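Local coordinates for protein dephospho-CoA kinase (Campylobacter jejuni subsp. jejuni serotype O:2, PDB 4ZO4) that probably catalyses the final step of coenzyme A biosynthesis, ATP-dependent phosphorylation of the 3'-hydroxyl of dephospho-CoA, at residues Gly29-Ser34 with Asp108-Ala113; Ile118-Glu123 with Ile166-Lys171. One frame throughout, in Å; residues are numbered along the deposited sequence.

Interaction 1 of 2, residues Gly29-Ser34 with Asp108-Ala113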
ATOM      1  N   GLY A  29     -25.760   2.498 -32.942  1.00 91.33           N
ATOM      2  CA  GLY A  29     -25.147   3.621 -33.646  1.00 91.57           C
ATOM      3  C   GLY A  29     -24.446   4.663 -32.789  1.00 91.87           C
ATOM      4  O   GLY A  29     -24.132   5.751 -33.282  1.00 83.75           O
ATOM      5  N   PHE A  30     -24.186   4.361 -31.515  1.00 95.57           N
ATOM      6  CA  PHE A  30     -23.501   5.336 -30.651  1.00 95.86           C
ATOM      7  C   PHE A  30     -22.008   5.065 -30.589  1.00 97.50           C
ATOM      8  O   PHE A  30     -21.588   3.909 -30.663  1.00 94.03           O
ATOM      9  CB  PHE A  30     -24.092   5.324 -29.254  1.00 94.82           C
ATOM     10  CG  PHE A  30     -25.504   5.831 -29.198  1.00 94.06           C
ATOM     11  CD1 PHE A  30     -25.758   7.168 -28.898  1.00 91.12           C
ATOM     12  CD2 PHE A  30     -26.579   4.976 -29.436  1.00 91.16           C
ATOM     13  CE1 PHE A  30     -27.053   7.648 -28.841  1.00 91.02           C
ATOM     14  CE2 PHE A  30     -27.883   5.452 -29.382  1.00 90.38           C
ATOM     15  CZ  PHE A  30     -28.117   6.790 -29.082  1.00 92.71           C
ATOM     16  N   LYS A  31     -21.229   6.143 -30.456  1.00103.73           N
ATOM     17  CA  LYS A  31     -19.748   6.089 -30.419  1.00103.73           C
ATOM     18  C   LYS A  31     -19.195   5.579 -29.084  1.00 96.77           C
ATOM     19  O   LYS A  31     -19.560   6.086 -28.032  1.00 91.08           O
ATOM     20  CB  LYS A  31     -19.155   7.494 -30.639  1.00104.49           C
ATOM     21  CG  LYS A  31     -19.521   8.181 -31.956  1.00111.41           C
ATOM     22  CD  LYS A  31     -18.621   7.738 -33.109  1.00107.19           C
ATOM     23  CE  LYS A  31     -18.521   8.800 -34.191  1.00107.25           C
ATOM     24  NZ  LYS A  31     -17.466   8.496 -35.201  1.00103.20           N
ATOM     25  N   SER A  32     -18.290   4.608 -29.129  1.00 92.99           N
ATOM     26  CA  SER A  32     -17.520   4.228 -27.937  1.00 88.08           C
ATOM     27  C   SER A  32     -16.025   4.331 -28.169  1.00 85.24           C
ATOM     28  O   SER A  32     -15.541   4.075 -29.271  1.00 85.16           O
ATOM     29  CB  SER A  32     -17.805   2.793 -27.543  1.00 84.93           C
ATOM     30  OG  SER A  32     -17.240   1.916 -28.507  1.00 84.80           O
ATOM     31  N   ILE A  33     -15.292   4.685 -27.122  1.00 86.00           N
ATOM     32  CA  ILE A  33     -13.814   4.522 -27.119  1.00 85.91           C
ATOM     33  C   ILE A  33     -13.433   3.510 -26.053  1.00 73.49           C
ATOM     34  O   ILE A  33     -14.131   3.353 -25.052  1.00 78.26           O
ATOM     35  CB  ILE A  33     -13.063   5.854 -26.907  1.00 86.42           C
ATOM     36  CG1 ILE A  33     -13.351   6.443 -25.526  1.00 85.18           C
ATOM     37  CG2 ILE A  33     -13.463   6.849 -27.987  1.00 90.95           C
ATOM     38  CD1 ILE A  33     -12.909   7.882 -25.378  1.00 89.22           C
ATOM     39  N   SER A  34     -12.363   2.778 -26.281  1.00 70.93           N
ATOM     40  CA  SER A  34     -11.910   1.798 -25.269  1.00 70.57           C
ATOM     41  C   SER A  34     -10.740   2.335 -24.446  1.00 68.05           C
ATOM     42  O   SER A  34      -9.742   2.799 -25.007  1.00 69.41           O
ATOM     43  CB  SER A  34     -11.523   0.483 -25.921  1.00 69.80           C
ATOM     44  OG  SER A  34     -10.956  -0.401 -24.968  1.00 76.20           O
ATOM     45  N   ASP A 108     -17.745  15.039 -27.372  1.00 95.42           N
ATOM     46  CA  ASP A 108     -18.683  15.863 -26.588  1.00103.24           C
ATOM     47  C   ASP A 108     -19.187  17.060 -27.386  1.00111.75           C
ATOM     48  O   ASP A 108     -20.352  17.447 -27.273  1.00117.32           O
ATOM     49  CB  ASP A 108     -18.082  16.375 -25.277  1.00101.18           C
ATOM     50  CG  ASP A 108     -19.126  17.071 -24.399  1.00100.49           C
ATOM     51  OD1 ASP A 108     -20.099  16.395 -23.996  1.00103.52           O
ATOM     52  OD2 ASP A 108     -18.999  18.286 -24.129  1.00 98.46           O
ATOM     53  N   LYS A 109     -18.308  17.644 -28.189  1.00120.62           N
ATOM     54  CA  LYS A 109     -18.670  18.786 -29.025  1.00126.48           C
ATOM     55  C   LYS A 109     -19.433  18.297 -30.258  1.00124.75           C
ATOM     56  O   LYS A 109     -20.269  19.011 -30.819  1.00119.75           O
ATOM     57  CB  LYS A 109     -17.417  19.576 -29.419  1.00133.18           C
ATOM     58  CG  LYS A 109     -16.525  19.982 -28.245  1.00137.46           C
ATOM     59  CD  LYS A 109     -17.225  20.911 -27.263  1.00142.40           C
ATOM     60  CE  LYS A 109     -16.383  21.093 -26.013  1.00149.58           C
ATOM     61  NZ  LYS A 109     -16.767  22.340 -25.287  1.00157.43           N
ATOM     62  N   GLU A 110     -19.150  17.056 -30.643  1.00121.78           N
ATOM     63  CA  GLU A 110     -19.900  16.339 -31.676  1.00119.46           C
ATOM     64  C   GLU A 110     -21.366  16.102 -31.267  1.00120.36           C
ATOM     65  O   GLU A 110     -22.128  15.458 -31.998  1.00119.58           O
ATOM     66  CB  GLU A 110     -19.212  15.001 -31.909  1.00118.50           C
ATOM     67  CG  GLU A 110     -19.363  14.393 -33.278  1.00122.80           C
ATOM     68  CD  GLU A 110     -18.550  13.111 -33.382  1.00125.79           C
ATOM     69  OE1 GLU A 110     -19.155  12.040 -33.611  1.00127.57           O
ATOM     70  OE2 GLU A 110     -17.307  13.168 -33.205  1.00114.02           O
ATOM     71  N   ASN A 111     -21.730  16.564 -30.068  1.00119.23           N
ATOM     72  CA  ASN A 111     -23.122  16.676 -29.613  1.00116.06           C
ATOM     73  C   ASN A 111     -24.017  15.442 -29.742  1.00108.57           C
ATOM     74  O   ASN A 111     -25.229  15.574 -29.807  1.00109.06           O
ATOM     75  CB  ASN A 111     -23.779  17.902 -30.252  1.00119.29           C
ATOM     76  CG  ASN A 111     -23.569  19.155 -29.432  1.00123.85           C
ATOM     77  OD1 ASN A 111     -23.891  19.174 -28.240  1.00129.26           O
ATOM     78  ND2 ASN A 111     -23.025  20.204 -30.055  1.00122.44           N
ATOM     79  N   LYS A 112     -23.422  14.253 -29.754  1.00100.42           N
ATOM     80  CA  LYS A 112     -24.170  13.011 -29.659  1.00 94.98           C
ATOM     81  C   LYS A 112     -23.606  12.201 -28.477  1.00 95.00           C
ATOM     82  O   LYS A 112     -22.410  12.266 -28.202  1.00 94.39           O
ATOM     83  CB  LYS A 112     -24.059  12.236 -30.973  1.00 90.80           C
ATOM     84  CG  LYS A 112     -25.033  11.078 -31.089  1.00 88.85           C
ATOM     85  CD  LYS A 112     -24.586  10.051 -32.122  1.00 89.33           C
ATOM     86  CE  LYS A 112     -25.295   8.722 -31.891  1.00 90.97           C
ATOM     87  NZ  LYS A 112     -25.252   7.833 -33.079  1.00 91.43           N
ATOM     88  N   ALA A 113     -24.471  11.470 -27.769  1.00 91.37           N
ATOM     89  CA  ALA A 113     -24.048  10.636 -26.644  1.00 86.33           C
ATOM     90  C   ALA A 113     -23.021   9.625 -27.092  1.00 89.43           C
ATOM     91  O   ALA A 113     -23.134   9.079 -28.216  1.00 90.33           O
ATOM     92  CB  ALA A 113     -25.225   9.913 -26.020  1.00 82.69           C
TER
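K112 lays its ammonium group over one face of the F30 ring, NZ standing 4.5 Å from the ring centroid and 20° off the normal, a cation-pi contact displaced toward the rim. The contact joins the chain leading into two neighbouring strands, 31-34 and 114-117, at the border of the parallel sheet of this P-loop kinase fold. With CG anti to the backbone N (chi1 -168°) and the chain extended beyond it, K112 reaches across to the ring; the two side chains cross at about a right angle. The same NZ donates a hydrogen bond to the carbonyl O of G29, although the modelled length is too short to be trusted. The A113 carbonyl O meets the ring edge in its plane, 3.3 Å from F30 CD1, while A113 CB lies 4.0 Å from that carbon. K31 and E110 cross at about a right angle without forming a salt bridge: E110 OE1 is 3.4 Å from K31 CE but 4.2 Å from K31 NZ. Outside this shell, I196 and S200 of helix 185-200 pack on F30, and I199 on A113. Backbone bonds of K31 to F115 tie the two strands together, and G29 leaves helix 15-27 through a Schellman motif, its phi positive at 91°.

Interaction 2 of 2, residues Ile118-Glu123 with Ile166-Lys171; sequences IPLFFE and IDIEEK
L120 and F121 press their side chains against one side of helix 155-172, meeting D167, I168 and K171 through van der Waals contacts. The close packing involves L120, F121, I168 and K171. CG of L120 is anti to the backbone N (chi1 -177°), which turns it toward the helix; of the methyls, CD1 lies 3.5 Å from CG of K171, whose chain slides past in the opposite direction, while CD2 rests 3.8 Å from I168 CG1 in a right-angled crossing. F121 adds its ring edge. CZ points at the helix backbone, with I168 N at 3.7 Å and D167 C at 3.8 Å, both close to the ring plane, and CE1 approaches I168 CG1. K171, bent at chi2, chi3 and chi4, brings CE to 3.6 Å from F121 CD2, approaching the ring obliquely. The loop 118-123 follows strand 114-117 of the P-loop nucleotide-binding core, where L120 also touches T11; helix 155-172 is one of the helices between strands 132-136 and 177-179, a position consistent with the lid region of related kinases. Packing within the chain is looser on the side facing a second subunit. There the D167 side chain offers F121 little more than CB, 4.0 Å from CZ, because its carboxylate leads away to a salt bridge between OD2 and K86 NZ of that second subunit, which also packs its E83 on F121.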
ATOM      1  N   ILE A 118     -14.557   1.249 -19.858  1.00 65.94           N
ATOM      2  CA  ILE A 118     -13.442   1.346 -18.887  1.00 64.49           C
ATOM      3  C   ILE A 118     -13.468   0.244 -17.820  1.00 65.14           C
ATOM      4  O   ILE A 118     -14.508  -0.013 -17.225  1.00 74.02           O
ATOM      5  CB  ILE A 118     -13.434   2.742 -18.228  1.00 66.36           C
ATOM      6  CG1 ILE A 118     -12.197   2.952 -17.356  1.00 71.07           C
ATOM      7  CG2 ILE A 118     -14.681   2.970 -17.404  1.00 66.12           C
ATOM      8  CD1 ILE A 118     -12.052   4.362 -16.814  1.00 70.56           C
ATOM      9  N   PRO A 119     -12.331  -0.438 -17.590  1.00 65.17           N
ATOM     10  CA  PRO A 119     -12.219  -1.382 -16.457  1.00 63.74           C
ATOM     11  C   PRO A 119     -12.499  -0.752 -15.116  1.00 64.05           C
ATOM     12  O   PRO A 119     -12.005   0.326 -14.817  1.00 69.94           O
ATOM     13  CB  PRO A 119     -10.768  -1.845 -16.501  1.00 65.58           C
ATOM     14  CG  PRO A 119     -10.268  -1.543 -17.885  1.00 64.84           C
ATOM     15  CD  PRO A 119     -11.146  -0.469 -18.464  1.00 66.05           C
ATOM     16  N   LEU A 120     -13.299  -1.432 -14.311  1.00 69.44           N
ATOM     17  CA  LEU A 120     -13.848  -0.838 -13.098  1.00 69.37           C
ATOM     18  C   LEU A 120     -12.784  -0.163 -12.256  1.00 71.77           C
ATOM     19  O   LEU A 120     -13.027   0.935 -11.779  1.00 78.58           O
ATOM     20  CB  LEU A 120     -14.635  -1.878 -12.280  1.00 70.35           C
ATOM     21  CG  LEU A 120     -15.348  -1.444 -10.987  1.00 74.19           C
ATOM     22  CD1 LEU A 120     -16.288  -0.273 -11.215  1.00 74.41           C
ATOM     23  CD2 LEU A 120     -16.111  -2.603 -10.362  1.00 75.18           C
ATOM     24  N   PHE A 121     -11.621  -0.799 -12.058  1.00 73.30           N
ATOM     25  CA  PHE A 121     -10.580  -0.204 -11.187  1.00 70.16           C
ATOM     26  C   PHE A 121      -9.432   0.437 -11.970  1.00 63.88           C
ATOM     27  O   PHE A 121      -8.279   0.216 -11.684  1.00 67.19           O
ATOM     28  CB  PHE A 121     -10.060  -1.234 -10.182  1.00 71.99           C
ATOM     29  CG  PHE A 121     -11.118  -1.767  -9.265  1.00 70.62           C
ATOM     30  CD1 PHE A 121     -11.882  -2.868  -9.637  1.00 69.16           C
ATOM     31  CD2 PHE A 121     -11.348  -1.171  -8.030  1.00 66.52           C
ATOM     32  CE1 PHE A 121     -12.859  -3.359  -8.803  1.00 61.75           C
ATOM     33  CE2 PHE A 121     -12.325  -1.654  -7.195  1.00 63.35           C
ATOM     34  CZ  PHE A 121     -13.089  -2.748  -7.585  1.00 65.31           C
ATOM     35  N   PHE A 122      -9.764   1.274 -12.940  1.00 67.02           N
ATOM     36  CA  PHE A 122      -8.793   1.854 -13.849  1.00 62.87           C
ATOM     37  C   PHE A 122      -8.162   2.965 -13.115  1.00 73.08           C
ATOM     38  O   PHE A 122      -8.805   3.599 -12.306  1.00 80.03           O
ATOM     39  CB  PHE A 122      -9.491   2.435 -15.070  1.00 66.28           C
ATOM     40  CG  PHE A 122      -8.637   2.529 -16.300  1.00 62.71           C
ATOM     41  CD1 PHE A 122      -8.472   3.731 -16.936  1.00 58.72           C
ATOM     42  CD2 PHE A 122      -8.048   1.396 -16.848  1.00 65.10           C
ATOM     43  CE1 PHE A 122      -7.730   3.814 -18.092  1.00 61.04           C
ATOM     44  CE2 PHE A 122      -7.283   1.470 -17.996  1.00 61.19           C
ATOM     45  CZ  PHE A 122      -7.125   2.684 -18.617  1.00 62.38           C
ATOM     46  N   GLU A 123      -6.918   3.250 -13.465  1.00 90.45           N
ATOM     47  CA  GLU A 123      -6.035   4.001 -12.620  1.00 91.15           C
ATOM     48  C   GLU A 123      -5.884   5.477 -12.956  1.00 94.77           C
ATOM     49  O   GLU A 123      -5.885   6.326 -12.058  1.00104.23           O
ATOM     50  CB  GLU A 123      -4.653   3.349 -12.664  1.00 93.64           C
ATOM     51  CG  GLU A 123      -4.519   2.111 -11.798  1.00 91.52           C
ATOM     52  CD  GLU A 123      -3.081   1.623 -11.671  1.00 89.73           C
ATOM     53  OE1 GLU A 123      -2.186   2.117 -12.404  1.00 90.06           O
ATOM     54  OE2 GLU A 123      -2.839   0.732 -10.835  1.00 81.84           O
ATOM     55  N   ILE A 166     -16.051  -7.731  -2.778  1.00 61.76           N
ATOM     56  CA  ILE A 166     -16.381  -6.674  -1.799  1.00 61.95           C
ATOM     57  C   ILE A 166     -15.993  -5.297  -2.325  1.00 61.94           C
ATOM     58  O   ILE A 166     -16.784  -4.354  -2.291  1.00 57.52           O
ATOM     59  CB  ILE A 166     -15.730  -6.896  -0.450  1.00 64.51           C
ATOM     60  CG1 ILE A 166     -16.188  -8.239   0.148  1.00 67.16           C
ATOM     61  CG2 ILE A 166     -16.135  -5.775   0.507  1.00 65.74           C
ATOM     62  CD1 ILE A 166     -15.347  -8.687   1.344  1.00 64.09           C
ATOM     63  N   ASP A 167     -14.774  -5.207  -2.838  1.00 61.81           N
ATOM     64  CA  ASP A 167     -14.317  -3.993  -3.478  1.00 65.41           C
ATOM     65  C   ASP A 167     -15.268  -3.534  -4.629  1.00 67.21           C
ATOM     66  O   ASP A 167     -15.643  -2.358  -4.681  1.00 65.30           O
ATOM     67  CB  ASP A 167     -12.838  -4.165  -3.903  1.00 66.14           C
ATOM     68  CG  ASP A 167     -11.910  -4.370  -2.676  1.00 67.66           C
ATOM     69  OD1 ASP A 167     -12.312  -3.912  -1.597  1.00 69.10           O
ATOM     70  OD2 ASP A 167     -10.826  -4.999  -2.758  1.00 61.58           O
ATOM     71  N   ILE A 168     -15.684  -4.455  -5.506  1.00 66.42           N
ATOM     72  CA  ILE A 168     -16.661  -4.135  -6.556  1.00 64.16           C
ATOM     73  C   ILE A 168     -17.915  -3.438  -5.982  1.00 65.15           C
ATOM     74  O   ILE A 168     -18.323  -2.364  -6.474  1.00 58.77           O
ATOM     75  CB  ILE A 168     -17.088  -5.385  -7.356  1.00 64.29           C
ATOM     76  CG1 ILE A 168     -15.983  -5.803  -8.329  1.00 64.69           C
ATOM     77  CG2 ILE A 168     -18.318  -5.096  -8.202  1.00 63.02           C
ATOM     78  CD1 ILE A 168     -16.127  -7.226  -8.823  1.00 61.59           C
ATOM     79  N   GLU A 169     -18.521  -4.024  -4.950  1.00 63.02           N
ATOM     80  CA  GLU A 169     -19.685  -3.397  -4.333  1.00 65.78           C
ATOM     81  C   GLU A 169     -19.380  -2.014  -3.796  1.00 73.56           C
ATOM     82  O   GLU A 169     -20.220  -1.096  -3.907  1.00 76.78           O
ATOM     83  CB  GLU A 169     -20.229  -4.229  -3.197  1.00 71.40           C
ATOM     84  CG  GLU A 169     -20.881  -5.522  -3.634  1.00 75.63           C
ATOM     85  CD  GLU A 169     -21.865  -6.070  -2.606  1.00 86.92           C
ATOM     86  OE1 GLU A 169     -22.695  -6.928  -3.004  1.00 97.37           O
ATOM     87  OE2 GLU A 169     -21.818  -5.661  -1.412  1.00 82.91           O
ATOM     88  N   GLU A 170     -18.192  -1.851  -3.209  1.00 76.20           N
ATOM     89  CA  GLU A 170     -17.742  -0.511  -2.795  1.00 74.01           C
ATOM     90  C   GLU A 170     -17.771   0.500  -3.916  1.00 72.56           C
ATOM     91  O   GLU A 170     -18.102   1.665  -3.688  1.00 76.90           O
ATOM     92  CB  GLU A 170     -16.331  -0.518  -2.229  1.00 73.47           C
ATOM     93  CG  GLU A 170     -16.280  -0.255  -0.744  1.00 73.76           C
ATOM     94  CD  GLU A 170     -16.796   1.115  -0.338  1.00 72.99           C
ATOM     95  OE1 GLU A 170     -17.691   1.185   0.542  1.00 66.11           O
ATOM     96  OE2 GLU A 170     -16.293   2.122  -0.892  1.00 78.30           O
ATOM     97  N   LYS A 171     -17.413   0.077  -5.123  1.00 65.73           N
ATOM     98  CA  LYS A 171     -17.298   1.030  -6.219  1.00 65.49           C
ATOM     99  C   LYS A 171     -18.654   1.628  -6.664  1.00 68.34           C
ATOM    100  O   LYS A 171     -18.699   2.670  -7.295  1.00 70.18           O
ATOM    101  CB  LYS A 171     -16.603   0.367  -7.381  1.00 66.94           C
ATOM    102  CG  LYS A 171     -15.651   1.270  -8.124  1.00 72.68           C
ATOM    103  CD  LYS A 171     -14.523   1.791  -7.233  1.00 70.51           C
ATOM    104  CE  LYS A 171     -13.209   1.887  -7.990  1.00 71.52           C
ATOM    105  NZ  LYS A 171     -12.611   3.242  -7.854  1.00 78.34           N
TER

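Strand 114-117 connects the two contacts: A113 of interaction 1 precedes it and I118 of interaction 2 follows it, so they lie at its two ends. Their centres are 23 Å apart; the nearest atoms come to about 6 Å without touching. Interaction 2 is the one near the nucleotide site, the L120 side chain lying about 7 Å from that of K18, a predicted ATP-binding residue. Interaction 1 lies away from that site, yet its G29 follows helix 15-27, whose start carries predicted ATP-binding residues. The surroundings also differ: interaction 1 is touched by no other chain of the assembly, whereas two neighbouring subunits reach interaction 2.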